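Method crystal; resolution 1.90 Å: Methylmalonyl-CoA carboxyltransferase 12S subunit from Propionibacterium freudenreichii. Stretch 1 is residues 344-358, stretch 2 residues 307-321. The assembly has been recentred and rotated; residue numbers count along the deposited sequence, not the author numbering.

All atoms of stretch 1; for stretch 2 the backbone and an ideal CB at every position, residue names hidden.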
# COMPACT_ATOMS: atom_id res chain seq x y z
N ILE E 344 37.35 6.56 16.17
CA ILE E 344 36.94 5.87 14.95
C ILE E 344 36.38 4.47 15.22
O ILE E 344 35.28 4.13 14.76
CB ILE E 344 38.13 5.74 13.96
CG1 ILE E 344 38.51 7.13 13.44
CG2 ILE E 344 37.78 4.81 12.80
CD1 ILE E 344 39.86 7.17 12.66
N ASN E 345 37.13 3.65 15.94
CA ASN E 345 36.69 2.28 16.21
C ASN E 345 35.41 2.19 17.04
O ASN E 345 34.56 1.35 16.74
CB ASN E 345 37.82 1.48 16.87
CG ASN E 345 38.99 1.24 15.92
OD1 ASN E 345 38.94 1.62 14.74
ND2 ASN E 345 40.05 0.63 16.42
N ALA E 346 35.28 3.02 18.07
CA ALA E 346 34.07 2.99 18.89
C ALA E 346 32.86 3.47 18.08
O ALA E 346 31.75 2.99 18.28
CB ALA E 346 34.25 3.86 20.14
N SER E 347 33.07 4.40 17.16
CA SER E 347 31.96 4.89 16.32
C SER E 347 31.37 3.74 15.49
O SER E 347 30.14 3.62 15.36
CB SER E 347 32.45 6.00 15.39
OG SER E 347 32.85 7.15 16.13
N ASP E 348 32.25 2.91 14.92
CA ASP E 348 31.82 1.76 14.13
C ASP E 348 31.08 0.77 15.03
O ASP E 348 30.01 0.25 14.68
CB ASP E 348 33.01 1.01 13.51
CG ASP E 348 33.57 1.68 12.26
OD1 ASP E 348 32.84 2.38 11.55
OD2 ASP E 348 34.76 1.44 11.97
N LYS E 349 31.68 0.48 16.18
CA LYS E 349 31.11 -0.46 17.17
C LYS E 349 29.71 -0.04 17.56
O LYS E 349 28.78 -0.85 17.60
CB LYS E 349 32.00 -0.51 18.41
CG LYS E 349 31.50 -1.43 19.52
CD LYS E 349 32.48 -1.44 20.70
CE LYS E 349 32.04 -2.36 21.83
NZ LYS E 349 33.09 -2.48 22.90
N ALA E 350 29.55 1.25 17.86
CA ALA E 350 28.24 1.77 18.26
C ALA E 350 27.23 1.75 17.13
O ALA E 350 26.11 1.25 17.28
CB ALA E 350 28.40 3.20 18.81
N ALA E 351 27.62 2.30 15.98
CA ALA E 351 26.72 2.39 14.82
C ALA E 351 26.17 1.05 14.36
O ALA E 351 24.98 0.93 14.08
CB ALA E 351 27.44 3.10 13.66
N GLU E 352 27.04 0.04 14.28
CA GLU E 352 26.61 -1.29 13.83
C GLU E 352 25.57 -1.84 14.81
O GLU E 352 24.53 -2.36 14.39
CB GLU E 352 27.80 -2.27 13.77
CG GLU E 352 27.40 -3.67 13.21
CD GLU E 352 28.52 -4.71 13.36
OE1 GLU E 352 29.11 -4.82 14.46
OE2 GLU E 352 28.80 -5.43 12.38
N PHE E 353 25.84 -1.71 16.10
CA PHE E 353 24.92 -2.21 17.13
C PHE E 353 23.59 -1.48 17.04
O PHE E 353 22.53 -2.11 17.09
CB PHE E 353 25.54 -2.00 18.52
CG PHE E 353 24.77 -2.65 19.65
CD1 PHE E 353 24.71 -4.04 19.76
CD2 PHE E 353 24.14 -1.87 20.63
CE1 PHE E 353 24.04 -4.65 20.84
CE2 PHE E 353 23.47 -2.48 21.71
CZ PHE E 353 23.42 -3.86 21.81
N VAL E 354 23.63 -0.16 16.91
CA VAL E 354 22.42 0.64 16.79
C VAL E 354 21.60 0.23 15.56
O VAL E 354 20.40 0.04 15.66
CB VAL E 354 22.75 2.15 16.71
CG1 VAL E 354 21.52 2.96 16.25
CG2 VAL E 354 23.24 2.66 18.08
N ASN E 355 22.24 0.08 14.40
CA ASN E 355 21.50 -0.33 13.20
C ASN E 355 20.88 -1.70 13.37
O ASN E 355 19.74 -1.94 12.95
CB ASN E 355 22.39 -0.34 11.95
CG ASN E 355 22.82 1.04 11.52
OD1 ASN E 355 22.06 2.01 11.67
ND2 ASN E 355 24.03 1.15 10.97
N PHE E 356 21.61 -2.62 14.00
CA PHE E 356 21.06 -3.96 14.19
C PHE E 356 19.81 -3.93 15.09
O PHE E 356 18.78 -4.51 14.76
CB PHE E 356 22.08 -4.90 14.83
CG PHE E 356 21.52 -6.26 15.11
CD1 PHE E 356 21.39 -7.20 14.09
CD2 PHE E 356 21.00 -6.55 16.37
CE1 PHE E 356 20.73 -8.41 14.31
CE2 PHE E 356 20.33 -7.75 16.60
CZ PHE E 356 20.20 -8.68 15.57
N CYS E 357 19.94 -3.28 16.25
CA CYS E 357 18.82 -3.20 17.19
C CYS E 357 17.63 -2.58 16.51
O CYS E 357 16.51 -3.06 16.65
CB CYS E 357 19.21 -2.40 18.44
SG CYS E 357 20.35 -3.28 19.55
N ASP E 358 17.86 -1.52 15.74
CA ASP E 358 16.76 -0.87 15.04
C ASP E 358 16.10 -1.85 14.07
O ASP E 358 14.87 -1.92 14.02
CB ASP E 358 17.24 0.36 14.27
CG ASP E 358 16.09 1.13 13.63
OD1 ASP E 358 16.16 1.41 12.41
OD2 ASP E 358 15.11 1.44 14.34
N UNK E 307 27.69 -8.76 26.63
CA UNK E 307 28.43 -7.71 25.95
C UNK E 307 28.83 -8.11 24.53
O UNK E 307 29.32 -9.22 24.31
CB UNK E 307 29.68 -7.35 26.76
N UNK E 308 28.60 -7.20 23.58
CA UNK E 308 28.94 -7.41 22.18
C UNK E 308 30.27 -6.68 21.92
O UNK E 308 30.45 -5.54 22.37
CB UNK E 308 27.83 -6.91 21.25
N UNK E 309 31.18 -7.33 21.19
CA UNK E 309 32.51 -6.76 20.90
C UNK E 309 33.17 -6.28 22.20
O UNK E 309 33.75 -5.19 22.25
CB UNK E 309 32.40 -5.60 19.90
N UNK E 310 33.09 -7.11 23.23
CA UNK E 310 33.65 -6.77 24.54
C UNK E 310 35.14 -6.45 24.55
O UNK E 310 35.60 -5.69 25.40
CB UNK E 310 33.40 -7.93 25.51
N UNK E 311 35.88 -7.04 23.62
CA UNK E 311 37.31 -6.80 23.55
C UNK E 311 37.77 -5.80 22.51
O UNK E 311 38.97 -5.63 22.31
CB UNK E 311 38.02 -8.13 23.29
N UNK E 312 36.83 -5.15 21.84
CA UNK E 312 37.15 -4.17 20.80
C UNK E 312 36.68 -2.78 21.25
O UNK E 312 35.62 -2.65 21.84
CB UNK E 312 36.50 -4.56 19.47
N UNK E 313 37.48 -1.75 20.97
CA UNK E 313 37.12 -0.36 21.31
C UNK E 313 36.41 -0.32 22.65
O UNK E 313 35.24 0.08 22.75
CB UNK E 313 36.23 0.26 20.23
N UNK E 314 37.15 -0.71 23.69
CA UNK E 314 36.62 -0.80 25.04
C UNK E 314 36.31 0.55 25.68
O UNK E 314 35.91 0.59 26.84
CB UNK E 314 37.61 -1.56 25.92
N UNK E 315 36.51 1.63 24.93
CA UNK E 315 36.19 2.97 25.41
C UNK E 315 34.67 3.17 25.28
O UNK E 315 34.12 4.17 25.72
CB UNK E 315 36.96 4.04 24.63
N UNK E 316 34.02 2.19 24.65
CA UNK E 316 32.57 2.22 24.48
C UNK E 316 32.00 0.82 24.66
O UNK E 316 32.50 -0.15 24.08
CB UNK E 316 32.19 2.78 23.11
N UNK E 317 30.95 0.71 25.46
CA UNK E 317 30.32 -0.58 25.72
C UNK E 317 29.01 -0.73 24.95
O UNK E 317 28.22 0.21 24.89
CB UNK E 317 30.07 -0.75 27.22
N UNK E 318 28.79 -1.90 24.36
CA UNK E 318 27.54 -2.21 23.65
C UNK E 318 27.15 -3.57 24.22
O UNK E 318 27.95 -4.51 24.18
CB UNK E 318 27.70 -2.23 22.13
N UNK E 319 25.94 -3.67 24.76
CA UNK E 319 25.51 -4.93 25.35
C UNK E 319 24.01 -5.16 25.30
O UNK E 319 23.22 -4.22 25.37
CB UNK E 319 25.98 -5.00 26.81
N UNK E 320 23.62 -6.42 25.18
CA UNK E 320 22.21 -6.76 25.19
C UNK E 320 21.84 -7.03 26.65
O UNK E 320 22.63 -7.61 27.40
CB UNK E 320 21.91 -7.96 24.29
N UNK E 321 20.65 -6.63 27.05
CA UNK E 321 20.19 -6.87 28.40
C UNK E 321 18.68 -6.84 28.38
O UNK E 321 18.07 -6.77 27.31
CB UNK E 321 20.76 -5.84 29.38

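Position 307 lies in a strand with its CA-to-CB bond sideways to the helix, and nothing of stretch 1 comes within 5.5 Å of the ideal CB, so many residues would fit. Glu-307 OE2 lies 2.9 Å from the oxygen of a water that accepts a hydrogen bond from Lys-349 NZ.

At 308 the CB points toward the helix, 4.4 Å from Phe-353 CE1, which favours a modest apolar side chain. Extended backbone angles suit a beta-branched one, and Val-308 sets CG2 3.9 Å from Phe-353 CE1.

Position 309 has phi and psi of 51° and 45°, a left-handed conformation most easily adopted by glycine, asparagine or aspartate. Yet its CB points toward stretch 1, and the carboxylate of Glu-352 lies within range of a long basic chain. Lys-309 NZ forms a salt bridge with Glu-352 OE1 at 3.0 Å, and a water joins the same NZ to OE2.

Positions 310 and 311 are the middle of a type I turn and point away from the helix, so small or polar residues suit; they are Ala-310 and Gly-311.

At 312 the CB is sideways, 5.2 Å from Lys-349 CD, and a long flat side chain could reach across the first turn of the helix toward Asn-345. Tyr-312 does so. Lys-349 CB lies at its ring edge, and Tyr-312 OH comes 2.9 Å from Asn-345 CG, although it makes no hydrogen bond with that amide.

Position 313 is tight: its ideal CB is 3.6 Å from Ala-346 N and 3.8 Å from Asn-345 C. Only a small residue looks comfortable, and positive phi would also favour glycine. Ala-313 fits, its CB 4.1 Å from Ala-346 CB.

The backbone here serves the helix too. The all-trans Lys-349 chain brings NZ to Lys-309 O at 2.9 Å. Lys-349 NZ also donates to Tyr-312 O at 2.7 Å. The bond from Lys-349 NZ to Ala-313 O, at 3.3 Å, is weak. The O of 316 is a further acceptor, 2.7 Å from Lys-349 NZ; three protons are shared among these and the water.

Position 314 points away, with nothing of stretch 1 within 5.5 Å of its ideal CB, so many residues would do; it is Thr-314. At 315, sideways, a short polar residue is plausible; Asn-315 brings ND2 to 3.4 Å from Ala-346 CB.

At 316 the CB faces Ala-346 CB at 3.8 Å, beside small helical residues that leave space for a branched apolar chain. Leu-316 extends CD2 to 4.0 Å from Ala-350 CB. Position 317 points away and holds Val-317.

The CB of 318 lies 3.9 Å from Phe-353 CG, so a compact beta-branched residue suits. Thr-318 places CB over the Phe-353 ring face in a CH-pi contact, 4.0 Å from the ring centroid, while OG1 reaches a water bound by Lys-349 O.

Position 319 points away; Ala-319 suffices. At 320, the CB is 5.0 Å from Phe-353 CZ, with Phe-356 and Cys-357 nearby, inviting a large apolar group. Phe-320 receives the edge of Phe-353 on its face, centroids 5.0 Å apart. Position 321, out of reach, is Ala-321.

Stretch 2 307-321: EVKAGYATNLVTAFA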
# COMPACT_ATOMS: atom_id res chain seq x y z
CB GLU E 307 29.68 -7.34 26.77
CG GLU E 307 30.12 -5.91 26.57
CD GLU E 307 31.33 -5.51 27.41
OE1 GLU E 307 31.57 -6.11 28.48
OE2 GLU E 307 32.03 -4.55 27.00
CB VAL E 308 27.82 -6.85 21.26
CG1 VAL E 308 28.21 -7.02 19.78
CG2 VAL E 308 26.51 -7.59 21.56
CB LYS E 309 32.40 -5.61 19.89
CG LYS E 309 32.32 -6.14 18.45
CD LYS E 309 32.19 -5.08 17.37
CE LYS E 309 32.26 -5.78 15.99
NZ LYS E 309 32.06 -4.89 14.82
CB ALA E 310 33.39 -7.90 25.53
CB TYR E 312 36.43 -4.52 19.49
CG TYR E 312 36.77 -3.62 18.32
CD1 TYR E 312 38.04 -3.64 17.76
CD2 TYR E 312 35.81 -2.78 17.76
CE1 TYR E 312 38.36 -2.83 16.67
CE2 TYR E 312 36.11 -1.97 16.66
CZ TYR E 312 37.39 -2.01 16.12
OH TYR E 312 37.71 -1.24 15.03
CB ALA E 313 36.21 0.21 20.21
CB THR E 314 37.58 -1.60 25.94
OG1 THR E 314 38.87 -0.97 25.96
CG2 THR E 314 37.72 -3.04 25.42
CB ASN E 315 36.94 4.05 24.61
CG ASN E 315 36.94 3.80 23.11
OD1 ASN E 315 37.19 2.68 22.65
ND2 ASN E 315 36.70 4.85 22.33
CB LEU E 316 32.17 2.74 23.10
CG LEU E 316 30.63 2.79 23.01
CD1 LEU E 316 30.19 4.17 22.62
CD2 LEU E 316 30.10 1.73 22.06
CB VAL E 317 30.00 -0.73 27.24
CG1 VAL E 317 29.14 -1.95 27.48
CG2 VAL E 317 31.30 -0.83 28.04
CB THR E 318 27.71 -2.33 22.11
OG1 THR E 318 28.82 -3.20 21.81
CG2 THR E 318 27.91 -0.95 21.48
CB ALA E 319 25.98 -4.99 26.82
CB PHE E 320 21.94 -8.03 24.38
CG PHE E 320 21.94 -7.81 22.89
CD1 PHE E 320 22.83 -8.50 22.08
CD2 PHE E 320 21.01 -6.96 22.30
CE1 PHE E 320 22.79 -8.34 20.68
CE2 PHE E 320 20.97 -6.78 20.92
CZ PHE E 320 21.86 -7.47 20.11
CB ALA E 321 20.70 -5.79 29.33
O HOH W 1 31.16 -3.80 24.37
O HOH W 2 31.50 -6.10 12.46
O HOH W 3 28.95 -3.55 18.84
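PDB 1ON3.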